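Local coordinates for protein Pcdhgb2 (Mus musculus, PDB 5SZR) that probably mediates calcium-dependent cell adhesion and may help to establish and maintain specific neuronal connections in the brain, at residues 112-117 and 129-134; 180-185 and 198-203. One frame throughout, in Å; residues are numbered along the deposited sequence.

Contact 1: 112-117 and 129-134; sequences VTSVFT and IALIKT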
loop_
_atom_site.group_PDB
_atom_site.type_symbol
_atom_site.label_atom_id
_atom_site.label_comp_id
_atom_site.label_asym_id
_atom_site.label_seq_id
_atom_site.Cartn_x
_atom_site.Cartn_y
_atom_site.Cartn_z
ATOM N N VAL A 112 22.725 -23.436 -0.167
ATOM C CA VAL A 112 22.114 -22.305 -0.863
ATOM C C VAL A 112 23.098 -21.142 -0.848
ATOM O O VAL A 112 23.554 -20.725 0.223
ATOM C CB VAL A 112 20.786 -21.896 -0.211
ATOM C CG1 VAL A 112 20.151 -20.752 -0.975
ATOM C CG2 VAL A 112 19.840 -23.088 -0.122
ATOM N N THR A 113 23.419 -20.611 -2.026
ATOM C CA THR A 113 24.297 -19.456 -2.145
ATOM C C THR A 113 23.686 -18.447 -3.107
ATOM O O THR A 113 22.745 -18.748 -3.847
ATOM C CB THR A 113 25.703 -19.840 -2.633
ATOM O OG1 THR A 113 25.617 -20.455 -3.923
ATOM C CG2 THR A 113 26.378 -20.789 -1.656
ATOM N N SER A 114 24.245 -17.235 -3.078
ATOM C CA SER A 114 23.890 -16.150 -3.995
ATOM C C SER A 114 22.386 -15.893 -4.018
ATOM O O SER A 114 21.760 -15.801 -5.077
ATOM C CB SER A 114 24.414 -16.430 -5.404
ATOM O OG SER A 114 25.823 -16.301 -5.449
ATOM N N VAL A 115 21.797 -15.773 -2.831
ATOM C CA VAL A 115 20.401 -15.366 -2.747
ATOM C C VAL A 115 20.285 -13.889 -3.113
ATOM O O VAL A 115 20.986 -13.037 -2.553
ATOM C CB VAL A 115 19.839 -15.643 -1.348
ATOM C CG1 VAL A 115 18.379 -15.206 -1.269
ATOM C CG2 VAL A 115 19.985 -17.115 -1.012
ATOM N N PHE A 116 19.411 -13.588 -4.072
ATOM C CA PHE A 116 19.129 -12.224 -4.526
ATOM C C PHE A 116 18.424 -11.473 -3.399
ATOM O O PHE A 116 17.216 -11.617 -3.205
ATOM C CB PHE A 116 18.274 -12.282 -5.790
ATOM C CG PHE A 116 18.427 -11.097 -6.719
ATOM C CD1 PHE A 116 18.769 -9.841 -6.245
ATOM C CD2 PHE A 116 18.205 -11.249 -8.084
ATOM C CE1 PHE A 116 18.891 -8.761 -7.122
ATOM C CE2 PHE A 116 18.320 -10.173 -8.958
ATOM C CZ PHE A 116 18.667 -8.933 -8.476
ATOM N N THR A 117 19.174 -10.673 -2.643
ATOM C CA THR A 117 18.645 -10.015 -1.446
ATOM C C THR A 117 18.950 -8.510 -1.394
ATOM O O THR A 117 20.106 -8.116 -1.261
ATOM C CB THR A 117 19.219 -10.658 -0.156
ATOM O OG1 THR A 117 18.748 -12.004 -0.027
ATOM C CG2 THR A 117 18.810 -9.857 1.078
ATOM N N ILE A 129 17.262 -16.387 -8.531
ATOM C CA ILE A 129 17.173 -15.952 -7.143
ATOM C C ILE A 129 18.287 -16.547 -6.299
ATOM O O ILE A 129 18.866 -15.861 -5.454
ATOM C CB ILE A 129 15.795 -16.319 -6.565
ATOM C CG1 ILE A 129 14.674 -15.733 -7.417
ATOM C CG2 ILE A 129 15.669 -15.824 -5.133
ATOM C CD1 ILE A 129 13.315 -16.091 -6.894
ATOM N N ALA A 130 18.601 -17.825 -6.502
ATOM C CA ALA A 130 19.546 -18.502 -5.631
ATOM C C ALA A 130 20.140 -19.690 -6.367
ATOM O O ALA A 130 19.535 -20.241 -7.290
ATOM C CB ALA A 130 18.877 -18.955 -4.328
ATOM N N LEU A 131 21.336 -20.077 -5.939
ATOM C CA LEU A 131 22.021 -21.251 -6.455
ATOM C C LEU A 131 21.962 -22.354 -5.406
ATOM O O LEU A 131 22.272 -22.119 -4.232
ATOM C CB LEU A 131 23.466 -20.916 -6.825
ATOM C CG LEU A 131 23.578 -19.824 -7.891
ATOM C CD1 LEU A 131 25.032 -19.461 -8.151
ATOM C CD2 LEU A 131 22.890 -20.261 -9.175
ATOM N N ILE A 132 21.553 -23.547 -5.831
ATOM C CA ILE A 132 21.289 -24.672 -4.942
ATOM C C ILE A 132 22.244 -25.806 -5.296
ATOM O O ILE A 132 22.400 -26.147 -6.474
ATOM C CB ILE A 132 19.829 -25.149 -5.056
ATOM C CG1 ILE A 132 18.851 -23.968 -4.943
ATOM C CG2 ILE A 132 19.535 -26.233 -4.032
ATOM C CD1 ILE A 132 18.931 -23.214 -3.646
ATOM N N LYS A 133 22.868 -26.395 -4.278
ATOM C CA LYS A 133 23.739 -27.554 -4.442
ATOM C C LYS A 133 23.385 -28.588 -3.385
ATOM O O LYS A 133 23.083 -28.237 -2.242
ATOM C CB LYS A 133 25.221 -27.164 -4.326
ATOM C CG LYS A 133 26.184 -28.278 -4.685
ATOM C CD LYS A 133 27.605 -27.959 -4.238
ATOM C CE LYS A 133 28.515 -29.167 -4.423
ATOM N NZ LYS A 133 29.860 -28.968 -3.811
ATOM N N THR A 134 23.416 -29.863 -3.764
ATOM C CA THR A 134 23.106 -30.950 -2.845
ATOM C C THR A 134 24.317 -31.847 -2.648
ATOM O O THR A 134 25.070 -32.113 -3.590
ATOM C CB THR A 134 21.929 -31.796 -3.339
ATOM O OG1 THR A 134 22.316 -32.524 -4.512
ATOM C CG2 THR A 134 20.755 -30.910 -3.670
HETATM O O HOH W 1 25.224 -23.314 -3.535
#
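Val112 and Ile132 form a non-hydrogen-bonded antiparallel pair whose side chains run alongside each other from one face. The touch is methyl to methyl, with Val112 CG2 3.6 Å from Ile132 CD1; the second torsion of Ile132 (chi2 -60°) turns CD1 back toward the valine instead of extending it. The other branch of Val112, CG1, reaches the small Ala130 CB at 4.0 Å, and Val115 CG2 approaches the same methyl. On the opposite face Thr113 and Leu131 make a hydrogen-bonded pair, and there the side chains slant across each other, Thr113 OG1 resting 3.6 Å from Leu131 CB. A water adds a further link to this pair: it stands 2.9 Å from Thr113 OG1 and donates a longer bond to Leu131 O.

The two strands belong to the A-B edge of the second cadherin repeat of this chain, extracellular domain 4, a Greek-key sandwich in which the first strand is split and passes from one sheet to the other. The passage starts here. Leu131 N still binds Thr113 O almost straight (2.9 Å, 172°), but Ser114 takes a left-handed backbone conformation and the regular pairing ends. One further bond follows, from Phe116 N to Ile129 O (2.7 Å, 152°), while the Phe116 ring leads away from strand 128-135 and its CB remains near Ile129. On that strand's other edge a classic beta bulge sets two residues, Ile129 and Ala130, opposite the single Leu167. Val112 and Val115 turn their methyls to Ile201 of the facing sheet.

Contact 2: 180-185 and 198-203; sequences EYNVTI and NVIITL. With NAG (2-acetamido-2-deoxy-beta-D-glucopyranose), chain D.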
loop_
_atom_site.group_PDB
_atom_site.type_symbol
_atom_site.label_atom_id
_atom_site.label_comp_id
_atom_site.label_asym_id
_atom_site.label_seq_id
_atom_site.Cartn_x
_atom_site.Cartn_y
_atom_site.Cartn_z
ATOM N N GLU A 180 7.123 -10.147 1.199
ATOM C CA GLU A 180 8.086 -11.099 1.740
ATOM C C GLU A 180 7.675 -12.518 1.368
ATOM O O GLU A 180 6.487 -12.830 1.273
ATOM C CB GLU A 180 8.199 -10.962 3.265
ATOM C CG GLU A 180 9.443 -11.575 3.874
ATOM C CD GLU A 180 9.479 -11.421 5.383
ATOM O OE1 GLU A 180 9.091 -12.375 6.093
ATOM O OE2 GLU A 180 9.882 -10.337 5.859
ATOM N N TYR A 181 8.672 -13.381 1.164
ATOM C CA TYR A 181 8.445 -14.770 0.782
ATOM C C TYR A 181 9.289 -15.705 1.634
ATOM O O TYR A 181 10.473 -15.444 1.873
ATOM C CB TYR A 181 8.792 -15.022 -0.689
ATOM C CG TYR A 181 7.784 -14.522 -1.692
ATOM C CD1 TYR A 181 6.564 -15.161 -1.857
ATOM C CD2 TYR A 181 8.068 -13.432 -2.505
ATOM C CE1 TYR A 181 5.646 -14.711 -2.788
ATOM C CE2 TYR A 181 7.158 -12.976 -3.436
ATOM C CZ TYR A 181 5.952 -13.621 -3.574
ATOM O OH TYR A 181 5.050 -13.173 -4.504
ATOM N N ASN A 182 8.686 -16.810 2.069
ATOM C CA ASN A 182 9.407 -17.917 2.693
ATOM C C ASN A 182 9.313 -19.117 1.755
ATOM O O ASN A 182 8.241 -19.714 1.607
ATOM C CB ASN A 182 8.847 -18.241 4.077
ATOM C CG ASN A 182 9.464 -17.388 5.171
ATOM O OD1 ASN A 182 10.582 -16.895 5.028
ATOM N ND2 ASN A 182 8.738 -17.213 6.273
ATOM N N VAL A 183 10.430 -19.464 1.121
ATOM C CA VAL A 183 10.480 -20.520 0.115
ATOM C C VAL A 183 11.208 -21.715 0.713
ATOM O O VAL A 183 12.392 -21.621 1.061
ATOM C CB VAL A 183 11.167 -20.040 -1.173
ATOM C CG1 VAL A 183 11.092 -21.106 -2.251
ATOM C CG2 VAL A 183 10.531 -18.741 -1.654
ATOM N N THR A 184 10.500 -22.838 0.826
ATOM C CA THR A 184 11.040 -24.065 1.400
ATOM C C THR A 184 11.458 -25.011 0.281
ATOM O O THR A 184 10.621 -25.439 -0.522
ATOM C CB THR A 184 10.014 -24.742 2.308
ATOM O OG1 THR A 184 9.822 -23.955 3.490
ATOM C CG2 THR A 184 10.490 -26.133 2.702
ATOM N N ILE A 185 12.745 -25.338 0.232
ATOM C CA ILE A 185 13.287 -26.277 -0.742
ATOM C C ILE A 185 13.565 -27.595 -0.028
ATOM O O ILE A 185 14.279 -27.623 0.981
ATOM C CB ILE A 185 14.557 -25.725 -1.407
ATOM C CG1 ILE A 185 14.209 -24.519 -2.283
ATOM C CG2 ILE A 185 15.254 -26.814 -2.214
ATOM C CD1 ILE A 185 15.393 -23.919 -2.996
ATOM N N ASN A 198 15.384 -30.089 4.446
ATOM C CA ASN A 198 14.843 -28.914 3.774
ATOM C C ASN A 198 15.532 -27.651 4.275
ATOM O O ASN A 198 16.137 -27.632 5.351
ATOM C CB ASN A 198 13.318 -28.813 3.951
ATOM C CG ASN A 198 12.891 -28.656 5.407
ATOM O OD1 ASN A 198 13.383 -27.790 6.130
ATOM N ND2 ASN A 198 11.952 -29.493 5.833
ATOM N N VAL A 199 15.429 -26.590 3.472
ATOM C CA VAL A 199 15.933 -25.269 3.829
ATOM C C VAL A 199 14.901 -24.228 3.412
ATOM O O VAL A 199 14.272 -24.345 2.354
ATOM C CB VAL A 199 17.299 -24.964 3.178
ATOM C CG1 VAL A 199 18.383 -25.864 3.757
ATOM C CG2 VAL A 199 17.223 -25.116 1.667
ATOM N N ILE A 200 14.733 -23.207 4.245
ATOM C CA ILE A 200 13.773 -22.137 4.006
ATOM C C ILE A 200 14.544 -20.900 3.571
ATOM O O ILE A 200 15.394 -20.397 4.314
ATOM C CB ILE A 200 12.920 -21.856 5.250
ATOM C CG1 ILE A 200 12.167 -23.129 5.655
ATOM C CG2 ILE A 200 11.961 -20.707 4.988
ATOM C CD1 ILE A 200 11.402 -23.009 6.943
ATOM N N ILE A 201 14.265 -20.430 2.360
ATOM C CA ILE A 201 14.868 -19.216 1.825
ATOM C C ILE A 201 13.866 -18.087 2.003
ATOM O O ILE A 201 12.740 -18.163 1.494
ATOM C CB ILE A 201 15.249 -19.374 0.346
ATOM C CG1 ILE A 201 16.133 -20.603 0.144
ATOM C CG2 ILE A 201 15.948 -18.122 -0.157
ATOM C CD1 ILE A 201 16.525 -20.828 -1.292
ATOM N N THR A 202 14.271 -17.047 2.725
ATOM C CA THR A 202 13.441 -15.866 2.916
ATOM C C THR A 202 13.777 -14.834 1.848
ATOM O O THR A 202 14.949 -14.498 1.648
ATOM C CB THR A 202 13.647 -15.274 4.310
ATOM O OG1 THR A 202 13.114 -16.172 5.294
ATOM C CG2 THR A 202 12.950 -13.924 4.427
ATOM N N LEU A 203 12.749 -14.340 1.164
ATOM C CA LEU A 203 12.910 -13.371 0.087
ATOM C C LEU A 203 12.291 -12.038 0.484
ATOM O O LEU A 203 11.119 -11.979 0.874
ATOM C CB LEU A 203 12.275 -13.880 -1.209
ATOM C CG LEU A 203 12.919 -15.154 -1.753
ATOM C CD1 LEU A 203 12.313 -15.535 -3.098
ATOM C CD2 LEU A 203 14.422 -14.963 -1.858
HETATM C C1 NAG D . 9.228 -16.415 7.374
HETATM C C2 NAG D . 8.210 -15.363 7.813
HETATM C C3 NAG D . 8.804 -14.497 8.916
HETATM C C4 NAG D . 9.252 -15.370 10.082
HETATM C C5 NAG D . 10.234 -16.434 9.588
HETATM C C6 NAG D . 10.646 -17.414 10.667
HETATM C C7 NAG D . 6.522 -14.540 6.233
HETATM C C8 NAG D . 6.250 -13.632 5.072
HETATM N N2 NAG D . 7.777 -14.541 6.694
HETATM O O3 NAG D . 7.842 -13.539 9.342
HETATM O O4 NAG D . 9.858 -14.557 11.085
HETATM O O5 NAG D . 9.641 -17.204 8.526
HETATM O O6 NAG D . 9.550 -18.216 11.087
HETATM O O7 NAG D . 5.645 -15.240 6.731
#
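Thr202 OG1 donates a short hydrogen bond to Asn182 OD1 (2.6 Å), reaching the amide oxygen nearly along the C=O axis with a C=O...donor angle of 165°. The two side chains rise together from a non-hydrogen-bonded pair. The other arm of the amide, Asn182 ND2, carries N-acetylglucosamine through a covalent bond to its C1, so oxygen and nitrogen are both engaged. With CG anti to the carbonyl carbon (chi1 -86°), the amide starts out on the side of Thr202. The sugar lies close to Glu180. That side chain is extended, and its OE1 accepts a 2.6 Å hydrogen bond from N2 of the sugar's acetamido group. An alanine in place of Thr202 would probably leave Asn182 OD1 without its hydroxyl donor, and the glycan-bearing amide freer to turn.

Asn182, Val183 and Thr184 spell the Asn-X-Thr sequon of N-glycosylation, set in the F-G hairpin of a cadherin repeat. Thr184 OG1 sits 3.3 Å from Ile200 CG1, alongside it on the same solvent-facing side, and Ile200 also touches a fucose of the glycan. Beneath this face, six backbone hydrogen bonds join Tyr181 to Leu203, Val183 to Ile201 and Ile185 to Val199, two for each pair.

The reverse face is largely apolar. Tyr181 CB meets Leu203 CB at 3.7 Å, the leucine carbon lying at the ring's edge, while Val183 CG2 touches Leu203 CD1 at 3.9 Å. Ile185 CD1 and Ile201 CD1 come together at 3.7 Å. Farther out, Phe155 packs edge-to-face on the Tyr181 ring, and Val110 of strand 109-113 covers Val199.

Overall arrangement
Contacts 1 and 2 lie in the two facing sheets of one cadherin repeat, their centres about 11 Å apart, and their inner faces form a shared core. Ile129 CG2 meets Leu203 CD2 at 3.6 Å, and Ile132 CD1 meets Ile185 CD1 at 3.7 Å. Each turns one face to this core and the other, more open, outward, but the outer chemistry differs. Contact 1 sits at a sheet edge where pairing is short and gives way to a loop, its outer side holding a threonine and a bridging water. Contact 2 joins two central strands in regular register over five residue pairs, and its outer side bears a glycan covalently attached to an asparagine and hydrogen-bonded to a glutamate.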